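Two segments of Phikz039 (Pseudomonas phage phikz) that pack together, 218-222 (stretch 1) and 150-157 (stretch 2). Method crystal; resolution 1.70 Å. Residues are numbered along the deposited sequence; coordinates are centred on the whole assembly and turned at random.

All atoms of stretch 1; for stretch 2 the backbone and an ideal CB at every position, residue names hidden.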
ATOM      1  N   PRO A 218     -15.407   5.087  13.261  1.00 12.88           N
ATOM      2  CA  PRO A 218     -15.877   4.363  12.079  1.00 13.54           C
ATOM      3  C   PRO A 218     -14.839   3.337  11.653  1.00 11.30           C
ATOM      4  O   PRO A 218     -13.641   3.636  11.689  1.00 13.19           O
ATOM      5  CB  PRO A 218     -15.963   5.454  11.005  1.00 14.96           C
ATOM      6  CG  PRO A 218     -15.998   6.754  11.749  1.00 19.76           C
ATOM      7  CD  PRO A 218     -15.213   6.526  13.005  1.00 13.96           C
ATOM      8  N   VAL A 219     -15.282   2.148  11.262  1.00  9.51           N
ATOM      9  CA  VAL A 219     -14.365   1.166  10.698  1.00  8.43           C
ATOM     10  C   VAL A 219     -14.170   1.516   9.226  1.00  9.41           C
ATOM     11  O   VAL A 219     -15.029   1.247   8.383  1.00 13.33           O
ATOM     12  CB  VAL A 219     -14.874  -0.272  10.875  1.00 11.17           C
ATOM     13  CG1 VAL A 219     -13.964  -1.257  10.145  1.00 11.46           C
ATOM     14  CG2 VAL A 219     -14.928  -0.620  12.369  1.00 10.09           C
ATOM     15  N   GLN A 220     -13.040   2.149   8.936  1.00  8.99           N
ATOM     16  CA  GLN A 220     -12.805   2.732   7.617  1.00  9.73           C
ATOM     17  C   GLN A 220     -11.304   2.902   7.404  1.00  9.04           C
ATOM     18  O   GLN A 220     -10.518   2.630   8.308  1.00  8.09           O
ATOM     19  CB  GLN A 220     -13.504   4.095   7.520  1.00  9.15           C
ATOM     20  CG  GLN A 220     -12.873   5.136   8.414  1.00 14.31           C
ATOM     21  CD  GLN A 220     -13.573   6.485   8.361  1.00 17.12           C
ATOM     22  OE1 GLN A 220     -14.603   6.642   7.711  1.00 22.24           O
ATOM     23  NE2 GLN A 220     -13.012   7.465   9.064  1.00 20.67           N
ATOM     24  N   THR A 221     -10.901   3.351   6.218  1.00  5.03           N
ATOM     25  CA  THR A 221      -9.479   3.546   5.936  1.00  6.36           C
ATOM     26  C   THR A 221      -8.896   4.596   6.874  1.00  7.89           C
ATOM     27  O   THR A 221      -9.521   5.636   7.138  1.00  7.57           O
ATOM     28  CB  THR A 221      -9.236   3.986   4.484  1.00  5.33           C
ATOM     29  OG1 THR A 221     -10.018   3.173   3.603  1.00  5.42           O
ATOM     30  CG2 THR A 221      -7.761   3.829   4.115  1.00  5.48           C
ATOM     31  N   VAL A 222      -7.710   4.314   7.403  1.00  5.44           N
ATOM     32  CA  VAL A 222      -6.994   5.296   8.182  1.00  4.65           C
ATOM     33  C   VAL A 222      -5.588   5.458   7.632  1.00  5.73           C
ATOM     34  O   VAL A 222      -5.087   4.593   6.903  1.00  6.17           O
ATOM     35  CB  VAL A 222      -6.968   4.907   9.671  1.00  5.51           C
ATOM     36  CG1 VAL A 222      -8.372   5.007  10.246  1.00  5.90           C
ATOM     37  CG2 VAL A 222      -6.412   3.492   9.830  1.00  4.97           C
ATOM     38  N   UNK A 150     -11.084   0.924  -2.765  1.00  4.22           N
ATOM     39  CA  UNK A 150     -10.806  -0.441  -2.317  1.00  4.65           C
ATOM     40  C   UNK A 150     -10.415  -0.472  -0.828  1.00  4.32           C
ATOM     41  O   UNK A 150     -10.863  -1.339  -0.086  1.00  6.66           O
ATOM     42  CB  UNK A 150      -9.692  -1.056  -3.167  1.00  4.65           C
ATOM     43  N   UNK A 151      -9.576   0.468  -0.400  1.00  4.74           N
ATOM     44  CA  UNK A 151      -9.167   0.521   1.015  1.00  4.81           C
ATOM     45  C   UNK A 151     -10.389   0.607   1.912  1.00  5.33           C
ATOM     46  O   UNK A 151     -10.440   0.012   2.991  1.00  5.59           O
ATOM     47  CB  UNK A 151      -8.242   1.712   1.272  1.00  4.81           C
ATOM     48  N   UNK A 152     -11.374   1.375   1.469  1.00  5.00           N
ATOM     49  CA  UNK A 152     -12.601   1.560   2.233  1.00  8.70           C
ATOM     50  C   UNK A 152     -13.420   0.279   2.218  1.00  7.51           C
ATOM     51  O   UNK A 152     -13.979  -0.123   3.243  1.00  5.98           O
ATOM     52  CB  UNK A 152     -13.419   2.726   1.674  1.00  8.70           C
ATOM     53  N   UNK A 153     -13.476  -0.365   1.053  1.00  6.36           N
ATOM     54  CA  UNK A 153     -14.183  -1.627   0.897  1.00  7.66           C
ATOM     55  C   UNK A 153     -13.553  -2.744   1.716  1.00  8.33           C
ATOM     56  O   UNK A 153     -14.256  -3.542   2.349  1.00  7.11           O
ATOM     57  CB  UNK A 153     -14.222  -2.026  -0.580  1.00  7.66           C
ATOM     58  N   UNK A 154     -12.223  -2.813   1.706  1.00  5.32           N
ATOM     59  CA  UNK A 154     -11.520  -3.829   2.487  1.00  6.46           C
ATOM     60  C   UNK A 154     -11.701  -3.578   3.992  1.00  5.09           C
ATOM     61  O   UNK A 154     -11.884  -4.520   4.767  1.00  6.33           O
ATOM     62  CB  UNK A 154     -10.033  -3.843   2.125  1.00  6.46           C
ATOM     63  N   UNK A 155     -11.669  -2.307   4.399  1.00  4.82           N
ATOM     64  CA  UNK A 155     -11.932  -1.958   5.798  1.00  4.76           C
ATOM     65  C   UNK A 155     -13.298  -2.495   6.211  1.00  8.01           C
ATOM     66  O   UNK A 155     -13.458  -3.097   7.286  1.00  7.77           O
ATOM     67  CB  UNK A 155     -11.866  -0.444   6.006  1.00  4.76           C
ATOM     68  N   UNK A 156     -14.287  -2.259   5.358  1.00  6.95           N
ATOM     69  CA  UNK A 156     -15.656  -2.678   5.629  1.00  7.60           C
ATOM     70  C   UNK A 156     -15.817  -4.191   5.663  1.00  7.91           C
ATOM     71  O   UNK A 156     -16.402  -4.729   6.597  1.00  7.03           O
ATOM     72  CB  UNK A 156     -16.596  -2.088   4.576  1.00  7.60           C
ATOM     73  N   UNK A 157     -15.307  -4.872   4.641  1.00  5.90           N
ATOM     74  CA  UNK A 157     -15.483  -6.315   4.510  1.00  6.96           C
ATOM     75  C   UNK A 157     -14.723  -7.093   5.588  1.00  9.77           C
ATOM     76  O   UNK A 157     -15.246  -8.061   6.160  1.00 10.57           O
ATOM     77  CB  UNK A 157     -15.024  -6.770   3.123  1.00  6.96           C
TER

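Stretch 2 is helical throughout, the backbone N of each of positions 154 to 157 donates to O four positions earlier, and it packs against residues 219-221 of stretch 1. At position 150 the CA-to-CB bond points away and nothing of stretch 1 lies near the ideal CB, so this contact sets no preference. The residue is Thr 150, whose hydroxyl is hydrogen-bonded elsewhere in the structure.

Position 151 points toward stretch 1, and its ideal CB already sits 3.3 Å from OG1 of Thr 221. Little can grow straight ahead; a side chain that turns aside past the threonine methyl would suit, whether aliphatic or aromatic. The residue is Phe 151. With chi1 in the m well its ring leads away from stretch 1, while CG2 of Thr 221 lies obliquely to it.

Position 152 points sideways, with its ideal CB 3.9 Å from Thr 221 OG1. Stretch 1 offers two donors here, the backbone N and the hydroxyl of Thr 221, so a side chain with an acceptor and enough length to bend back would fit: Glu or Gln, perhaps Asp or Asn. It is Glu 152. Its chi1 (t) and chi2 (p) bring the carboxylate nearer, and a single oxygen takes both donors: Thr 221 N to Glu 152 OE1 is 2.9 Å, nearly straight at 167°, and Thr 221 OG1 to Glu 152 OE1 is 2.8 Å. One carboxylate oxygen thus holds Thr 221 by both its backbone and its side chain.

Position 153 faces away with room for a side chain; it is Gly 153. Position 154 points sideways into space that stretch 1 does not occupy, so many residues would do, and Val 154 is found.

Position 155 points directly at the backbone of stretch 1, its ideal CB 3.7 Å from Gln 220 C and 3.9 Å from Thr 221 N. Such close approach favours Gly, Ala or Ser. Ser 155 fits, turning its hydroxyl (chi1 m) back to donate to the helix, OG to Phe 151 O at 2.7 Å; OG also packs 3.3 Å from Gln 220 C. Alongside, Val 219 CG1 rests 3.4 Å from Ser 155 O.

Position 156 is sideways, its ideal CB 5.3 Å from the carbonyl oxygen of Val 219, a gap suited to a small polar group and a water. Ser 156 uses one: the water donates to Val 219 O at 2.7 Å and is hydrogen-bonded to Ser 156 OG at 2.9 Å.

Position 157 is out of reach; it is Val 157.

Stretch 2 (150-157) TFEGVSSV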
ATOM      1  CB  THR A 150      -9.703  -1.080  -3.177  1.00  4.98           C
ATOM      2  OG1 THR A 150     -10.210  -1.293  -4.516  1.00  5.16           O
ATOM      3  CG2 THR A 150      -9.219  -2.403  -2.583  1.00  4.15           C
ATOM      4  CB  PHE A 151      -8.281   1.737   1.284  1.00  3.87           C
ATOM      5  CG  PHE A 151      -7.032   1.795   0.438  1.00  7.33           C
ATOM      6  CD1 PHE A 151      -6.464   0.637  -0.094  1.00  4.93           C
ATOM      7  CD2 PHE A 151      -6.413   3.016   0.198  1.00  5.88           C
ATOM      8  CE1 PHE A 151      -5.307   0.700  -0.866  1.00  4.77           C
ATOM      9  CE2 PHE A 151      -5.249   3.090  -0.574  1.00  6.88           C
ATOM     10  CZ  PHE A 151      -4.695   1.932  -1.101  1.00  5.78           C
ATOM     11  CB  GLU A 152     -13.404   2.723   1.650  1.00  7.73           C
ATOM     12  CG  GLU A 152     -14.356   3.406   2.627  1.00  7.47           C
ATOM     13  CD  GLU A 152     -13.671   4.450   3.509  1.00 13.40           C
ATOM     14  OE1 GLU A 152     -12.555   4.190   4.009  1.00 11.71           O
ATOM     15  OE2 GLU A 152     -14.259   5.537   3.718  1.00 16.54           O
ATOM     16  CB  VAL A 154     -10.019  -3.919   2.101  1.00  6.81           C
ATOM     17  CG1 VAL A 154      -9.247  -4.771   3.107  1.00  7.59           C
ATOM     18  CG2 VAL A 154      -9.866  -4.483   0.679  1.00  5.66           C
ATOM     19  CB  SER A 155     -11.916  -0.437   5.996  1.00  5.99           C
ATOM     20  OG  SER A 155     -10.656   0.129   5.678  1.00  5.34           O
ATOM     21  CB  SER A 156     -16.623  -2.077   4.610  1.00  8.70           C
ATOM     22  OG  SER A 156     -16.591  -0.663   4.654  1.00 12.76           O
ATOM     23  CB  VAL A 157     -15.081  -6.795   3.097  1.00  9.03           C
ATOM     24  CG1 VAL A 157     -14.995  -8.304   3.058  1.00 11.79           C
ATOM     25  CG2 VAL A 157     -16.087  -6.279   2.075  1.00  9.89           C
TER
HETATM   26  O   HOH W   1     -15.252   1.703   5.737  1.00 19.40           O
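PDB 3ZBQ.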